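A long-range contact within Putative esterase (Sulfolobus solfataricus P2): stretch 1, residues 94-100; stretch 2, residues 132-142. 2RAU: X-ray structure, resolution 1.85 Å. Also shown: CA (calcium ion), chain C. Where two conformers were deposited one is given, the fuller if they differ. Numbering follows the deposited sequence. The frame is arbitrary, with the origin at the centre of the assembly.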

ATOM      1  N   PHE A  94      -0.716 -18.608   5.506  1.00 24.95           N
ATOM      2  CA  PHE A  94      -0.823 -17.508   6.445  1.00 22.66           C
ATOM      3  C   PHE A  94      -2.203 -16.863   6.451  1.00 24.38           C
ATOM      4  O   PHE A  94      -2.903 -16.826   5.429  1.00 26.27           O
ATOM      5  CB  PHE A  94       0.229 -16.437   6.176  1.00 23.77           C
ATOM      6  CG  PHE A  94       1.614 -16.820   6.600  1.00 25.65           C
ATOM      7  CD1 PHE A  94       2.441 -17.542   5.747  1.00 27.55           C
ATOM      8  CD2 PHE A  94       2.092 -16.467   7.853  1.00 28.04           C
ATOM      9  CE1 PHE A  94       3.696 -17.915   6.155  1.00 29.88           C
ATOM     10  CE2 PHE A  94       3.345 -16.824   8.264  1.00 30.70           C
ATOM     11  CZ  PHE A  94       4.160 -17.539   7.429  1.00 25.19           C
ATOM     12  N   ASN A  95      -2.585 -16.375   7.632  1.00 24.43           N
ATOM     13  CA  ASN A  95      -3.699 -15.460   7.762  1.00 25.37           C
ATOM     14  C   ASN A  95      -3.087 -14.103   7.382  1.00 25.67           C
ATOM     15  O   ASN A  95      -2.176 -13.622   8.053  1.00 25.06           O
ATOM     16  CB  ASN A  95      -4.259 -15.365   9.179  1.00 26.05           C
ATOM     17  CG  ASN A  95      -5.010 -16.603   9.634  1.00 25.09           C
ATOM     18  OD1 ASN A  95      -5.832 -17.167   8.887  1.00 27.59           O
ATOM     19  ND2 ASN A  95      -4.715 -17.043  10.855  1.00 24.39           N
ATOM     20  N   VAL A  96      -3.602 -13.483   6.335  1.00 25.99           N
ATOM     21  CA  VAL A  96      -3.086 -12.191   5.876  1.00 24.11           C
ATOM     22  C   VAL A  96      -4.194 -11.157   5.967  1.00 25.72           C
ATOM     23  O   VAL A  96      -5.293 -11.406   5.560  1.00 26.89           O
ATOM     24  CB  VAL A  96      -2.527 -12.255   4.426  1.00 25.15           C
ATOM     25  CG1 VAL A  96      -1.786 -10.922   4.054  1.00 26.78           C
ATOM     26  CG2 VAL A  96      -1.601 -13.548   4.283  1.00 24.42           C
ATOM     27  N   TYR A  97      -3.863  -9.992   6.504  1.00 24.61           N
ATOM     28  CA  TYR A  97      -4.809  -8.950   6.736  1.00 24.93           C
ATOM     29  C   TYR A  97      -4.293  -7.693   6.100  1.00 24.42           C
ATOM     30  O   TYR A  97      -3.084  -7.506   5.932  1.00 24.70           O
ATOM     31  CB  TYR A  97      -4.967  -8.679   8.248  1.00 24.58           C
ATOM     32  CG  TYR A  97      -5.410  -9.852   9.107  1.00 25.43           C
ATOM     33  CD1 TYR A  97      -4.488 -10.785   9.587  1.00 22.94           C
ATOM     34  CD2 TYR A  97      -6.723  -9.994   9.488  1.00 24.19           C
ATOM     35  CE1 TYR A  97      -4.874 -11.827  10.430  1.00 22.73           C
ATOM     36  CE2 TYR A  97      -7.124 -11.047  10.344  1.00 26.38           C
ATOM     37  CZ  TYR A  97      -6.190 -11.957  10.800  1.00 23.03           C
ATOM     38  OH  TYR A  97      -6.624 -12.939  11.664  1.00 24.71           O
ATOM     39  N   THR A  98      -5.208  -6.794   5.740  0.50 26.22           N
ATOM     40  CA  THR A  98      -4.816  -5.524   5.172  0.50 24.08           C
ATOM     41  C   THR A  98      -5.951  -4.508   5.380  0.50 24.23           C
ATOM     42  O   THR A  98      -7.116  -4.843   5.331  0.50 23.57           O
ATOM     43  CB  THR A  98      -4.351  -5.658   3.690  0.50 26.52           C
ATOM     44  OG1 THR A  98      -3.915  -4.376   3.194  0.50 17.63           O
ATOM     45  CG2 THR A  98      -5.463  -6.280   2.782  0.50 21.23           C
ATOM     46  N   ILE A  99      -5.550  -3.261   5.561  1.00 25.07           N
ATOM     47  CA  ILE A  99      -6.390  -2.148   6.025  1.00 25.46           C
ATOM     48  C   ILE A  99      -6.743  -1.189   4.891  1.00 25.61           C
ATOM     49  O   ILE A  99      -5.897  -0.896   4.015  1.00 25.70           O
ATOM     50  CB  ILE A  99      -5.631  -1.379   7.152  1.00 25.46           C
ATOM     51  CG1 ILE A  99      -6.477  -0.218   7.693  1.00 27.67           C
ATOM     52  CG2 ILE A  99      -4.250  -0.887   6.674  1.00 25.83           C
ATOM     53  CD1 ILE A  99      -5.878   0.580   8.970  1.00 24.08           C
ATOM     54  N   ASP A 100      -8.024  -0.793   4.886  1.00 25.58           N
ATOM     55  CA  ASP A 100      -8.529   0.301   4.109  1.00 25.41           C
ATOM     56  C   ASP A 100      -8.480   1.539   5.016  1.00 27.34           C
ATOM     57  O   ASP A 100      -9.147   1.608   6.050  1.00 27.53           O
ATOM     58  CB  ASP A 100      -9.935   0.095   3.635  1.00 25.10           C
ATOM     59  CG  ASP A 100     -10.087  -1.102   2.735  1.00 27.01           C
ATOM     60  OD1 ASP A 100      -9.204  -1.328   1.891  1.00 28.82           O
ATOM     61  OD2 ASP A 100     -11.127  -1.783   2.795  1.00 29.20           O
ATOM     62  N   GLU A 132      -6.263  -0.139  16.056  1.00 25.24           N
ATOM     63  CA  GLU A 132      -7.557  -0.814  16.087  1.00 24.00           C
ATOM     64  C   GLU A 132      -7.536  -2.110  15.288  1.00 25.73           C
ATOM     65  O   GLU A 132      -8.158  -3.100  15.690  1.00 25.36           O
ATOM     66  CB  GLU A 132      -8.666   0.096  15.545  1.00 23.92           C
ATOM     67  CG  GLU A 132      -9.053   1.276  16.353  1.00 25.54           C
ATOM     68  CD  GLU A 132      -9.468   0.937  17.773  1.00 36.94           C
ATOM     69  OE1 GLU A 132     -10.129  -0.077  18.021  1.00 29.41           O
ATOM     70  OE2 GLU A 132      -9.076   1.704  18.642  1.00 40.86           O
ATOM     71  N   VAL A 133      -6.888  -2.094  14.126  1.00 26.10           N
ATOM     72  CA  VAL A 133      -6.789  -3.293  13.288  1.00 23.22           C
ATOM     73  C   VAL A 133      -5.909  -4.364  13.997  1.00 24.25           C
ATOM     74  O   VAL A 133      -6.248  -5.547  14.028  1.00 26.62           O
ATOM     75  CB  VAL A 133      -6.248  -2.923  11.898  1.00 23.20           C
ATOM     76  CG1 VAL A 133      -5.677  -4.108  11.196  1.00 23.99           C
ATOM     77  CG2 VAL A 133      -7.334  -2.167  11.076  1.00 22.32           C
ATOM     78  N   VAL A 134      -4.767  -3.953  14.539  1.00 25.58           N
ATOM     79  CA  VAL A 134      -3.867  -4.879  15.223  1.00 25.59           C
ATOM     80  C   VAL A 134      -4.545  -5.562  16.416  1.00 26.42           C
ATOM     81  O   VAL A 134      -4.404  -6.762  16.596  1.00 25.55           O
ATOM     82  CB  VAL A 134      -2.529  -4.164  15.664  1.00 27.79           C
ATOM     83  CG1 VAL A 134      -1.729  -5.029  16.665  1.00 25.89           C
ATOM     84  CG2 VAL A 134      -1.693  -3.749  14.404  1.00 22.95           C
ATOM     85  N   SER A 135      -5.277  -4.793  17.210  0.50 26.60           N
ATOM     86  CA  SER A 135      -5.998  -5.330  18.359  0.50 25.81           C
ATOM     87  C   SER A 135      -7.008  -6.398  17.906  0.50 24.43           C
ATOM     88  O   SER A 135      -7.129  -7.468  18.508  0.50 25.46           O
ATOM     89  CB  SER A 135      -6.698  -4.197  19.105  0.50 27.72           C
ATOM     90  OG  SER A 135      -5.754  -3.269  19.617  0.50 28.44           O
ATOM     91  N   PHE A 136      -7.741  -6.101  16.840  1.00 26.72           N
ATOM     92  CA  PHE A 136      -8.703  -7.043  16.279  1.00 25.99           C
ATOM     93  C   PHE A 136      -8.012  -8.330  15.793  1.00 23.70           C
ATOM     94  O   PHE A 136      -8.500  -9.481  16.008  1.00 25.01           O
ATOM     95  CB  PHE A 136      -9.417  -6.397  15.089  1.00 27.50           C
ATOM     96  CG  PHE A 136     -10.454  -7.280  14.448  1.00 27.65           C
ATOM     97  CD1 PHE A 136     -10.111  -8.166  13.439  1.00 30.97           C
ATOM     98  CD2 PHE A 136     -11.743  -7.281  14.911  1.00 39.87           C
ATOM     99  CE1 PHE A 136     -11.062  -9.018  12.874  1.00 33.17           C
ATOM    100  CE2 PHE A 136     -12.688  -8.132  14.345  1.00 40.36           C
ATOM    101  CZ  PHE A 136     -12.339  -8.980  13.324  1.00 30.24           C
ATOM    102  N   ILE A 137      -6.903  -8.137  15.081  1.00 25.45           N
ATOM    103  CA  ILE A 137      -6.118  -9.258  14.556  1.00 24.02           C
ATOM    104  C   ILE A 137      -5.636 -10.193  15.642  1.00 24.22           C
ATOM    105  O   ILE A 137      -5.614 -11.408  15.453  1.00 23.63           O
ATOM    106  CB  ILE A 137      -4.913  -8.738  13.733  1.00 26.89           C
ATOM    107  CG1 ILE A 137      -5.409  -8.106  12.435  1.00 26.94           C
ATOM    108  CG2 ILE A 137      -3.933  -9.852  13.384  1.00 26.19           C
ATOM    109  CD1 ILE A 137      -4.279  -7.525  11.550  1.00 23.11           C
ATOM    110  N   LYS A 138      -5.175  -9.632  16.752  1.00 24.80           N
ATOM    111  CA  LYS A 138      -4.677 -10.452  17.845  1.00 26.38           C
ATOM    112  C   LYS A 138      -5.749 -11.419  18.331  1.00 23.13           C
ATOM    113  O   LYS A 138      -5.472 -12.606  18.574  1.00 26.47           O
ATOM    114  CB  LYS A 138      -4.181  -9.585  18.997  1.00 24.43           C
ATOM    115  CG  LYS A 138      -2.942  -8.783  18.725  1.00 26.76           C
ATOM    116  CD  LYS A 138      -2.484  -8.182  20.057  1.00 32.71           C
ATOM    117  CE  LYS A 138      -1.271  -7.364  19.886  1.00 34.83           C
ATOM    118  NZ  LYS A 138      -0.577  -7.190  21.181  1.00 26.97           N
ATOM    119  N   ARG A 139      -6.970 -10.916  18.482  1.00 22.27           N
ATOM    120  CA  ARG A 139      -8.071 -11.730  18.905  1.00 22.96           C
ATOM    121  C   ARG A 139      -8.538 -12.693  17.809  1.00 22.22           C
ATOM    122  O   ARG A 139      -8.817 -13.872  18.088  1.00 23.21           O
ATOM    123  CB  ARG A 139      -9.239 -10.853  19.375  1.00 22.50           C
ATOM    124  CG  ARG A 139     -10.341 -11.682  20.002  1.00 22.79           C
ATOM    125  CD  ARG A 139     -11.464 -10.843  20.536  1.00 24.15           C
ATOM    126  NE  ARG A 139     -12.353 -11.674  21.342  1.00 25.83           N
ATOM    127  CZ  ARG A 139     -13.674 -11.546  21.395  1.00 30.19           C
ATOM    128  NH1 ARG A 139     -14.307 -10.658  20.632  1.00 33.45           N
ATOM    129  NH2 ARG A 139     -14.376 -12.342  22.167  1.00 29.44           N
ATOM    130  N   ASP A 140      -8.670 -12.203  16.589  1.00 24.45           N
ATOM    131  CA  ASP A 140      -9.070 -13.059  15.489  1.00 22.96           C
ATOM    132  C   ASP A 140      -8.097 -14.231  15.168  1.00 23.63           C
ATOM    133  O   ASP A 140      -8.532 -15.343  14.929  1.00 24.96           O
ATOM    134  CB  ASP A 140      -9.243 -12.224  14.240  1.00 24.72           C
ATOM    135  CG  ASP A 140      -9.846 -13.017  13.083  1.00 27.51           C
ATOM    136  OD1 ASP A 140     -11.030 -13.371  13.211  1.00 27.57           O
ATOM    137  OD2 ASP A 140      -9.148 -13.281  12.085  1.00 24.61           O
ATOM    138  N   SER A 141      -6.798 -13.945  15.152  1.00 22.72           N
ATOM    139  CA  SER A 141      -5.758 -14.909  14.804  1.00 25.63           C
ATOM    140  C   SER A 141      -5.213 -15.677  15.984  1.00 26.70           C
ATOM    141  O   SER A 141      -4.561 -16.717  15.840  1.00 26.26           O
ATOM    142  CB  SER A 141      -4.600 -14.148  14.223  1.00 23.93           C
ATOM    143  OG  SER A 141      -3.967 -13.380  15.193  1.00 25.59           O
ATOM    144  N   GLY A 142      -5.443 -15.150  17.178  1.00 25.36           N
ATOM    145  CA  GLY A 142      -4.852 -15.702  18.350  1.00 24.33           C
ATOM    146  C   GLY A 142      -3.398 -15.377  18.591  1.00 27.44           C
ATOM    147  O   GLY A 142      -2.860 -15.884  19.520  1.00 23.90           O
TER
HETATM  148 CA    CA C 355      -2.394 -16.318  21.814  1.00 34.93          CA
HETATM  149  O   HOH W   1      -5.657 -18.414  13.422  1.00 39.49           O
HETATM  150  O   HOH W   2      -1.583 -17.598  23.817  1.00 29.50           O
HETATM  151  O   HOH W   3      -4.672 -15.003  22.183  1.00 35.56           O

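The strand 94-100 packs against the helix 132-141 with the two segments running in nearly opposite directions, their axes 154° apart and 9.9 Å from one another at closest approach. In this register, Asn-95 lies nearest Ser-141, Tyr-97 nearest Ile-137, and Ile-99 nearest Val-133. Because side chains alternate along a strand, these three residues direct their CA-to-CB bonds toward the helix, whereas those of Val-96 and Thr-98 point away. The helix answers with residues spaced four apart, Val-133, Ile-137 and Ser-141, joined by Asp-140. The contact is modest, burying 317 Å² over both sides.

Tyr-97 is its centre, with 113 Å² covered by the helix. With chi1 in the m well, its ring lies along the helix and meets both apolar and polar groups. Ile-137, the next largest contributor at 48 Å², is packed over one face of the ring. Its CG1 sits 3.8 Å from the centroid of the Tyr-97 ring and only 13° off the ring normal, a CH-pi contact, while Ile-137 CD1 reaches to 3.6 Å from Tyr-97 CG. With the m,t rotamer, CG1 and CD1 lie over the ring, and CG2 covers the same face.

The far end of the same tyrosine is polar and meets a polar partner. Tyr-97 OH donates a hydrogen bond of 2.6 Å to Asp-140 OD2, which approaches at the ring edge, near the ring plane. A carboxylate suits this position, giving the phenol a charged acceptor, and the residue, partly exposed, need not be wholly buried to provide it; the same oxygen is also hydrogen-bonded elsewhere in the structure. Ser-141 CB lies 3.5 Å from Tyr-97 OH. The serine hydroxyl is turned back to its own helix, where Ser-141 OG donates to Ile-137 O at 2.6 Å, and the small side chain leaves its CB close to the tyrosine.

At the other end of the contact, Ile-99 and Val-133 meet through purely apolar atoms. Ile-99 CD1 is 3.8 Å from Val-133 CG2, reached by an extended t,t isoleucine side chain. Val-133 has 44 Å² covered and Ile-99 has 35 Å²; both are buried, as their hydrocarbon side chains favour. Near Ser-141, Asn-95 adds a looser link: water 1 accepts a weak hydrogen bond from Asn-95 ND2 at 3.1 Å and donates one to Ser-141 O at 3.2 Å, bridging strand and helix where the side chains themselves come no nearer than 4.4 Å, between Asn-95 ND2 and Ser-141 CB.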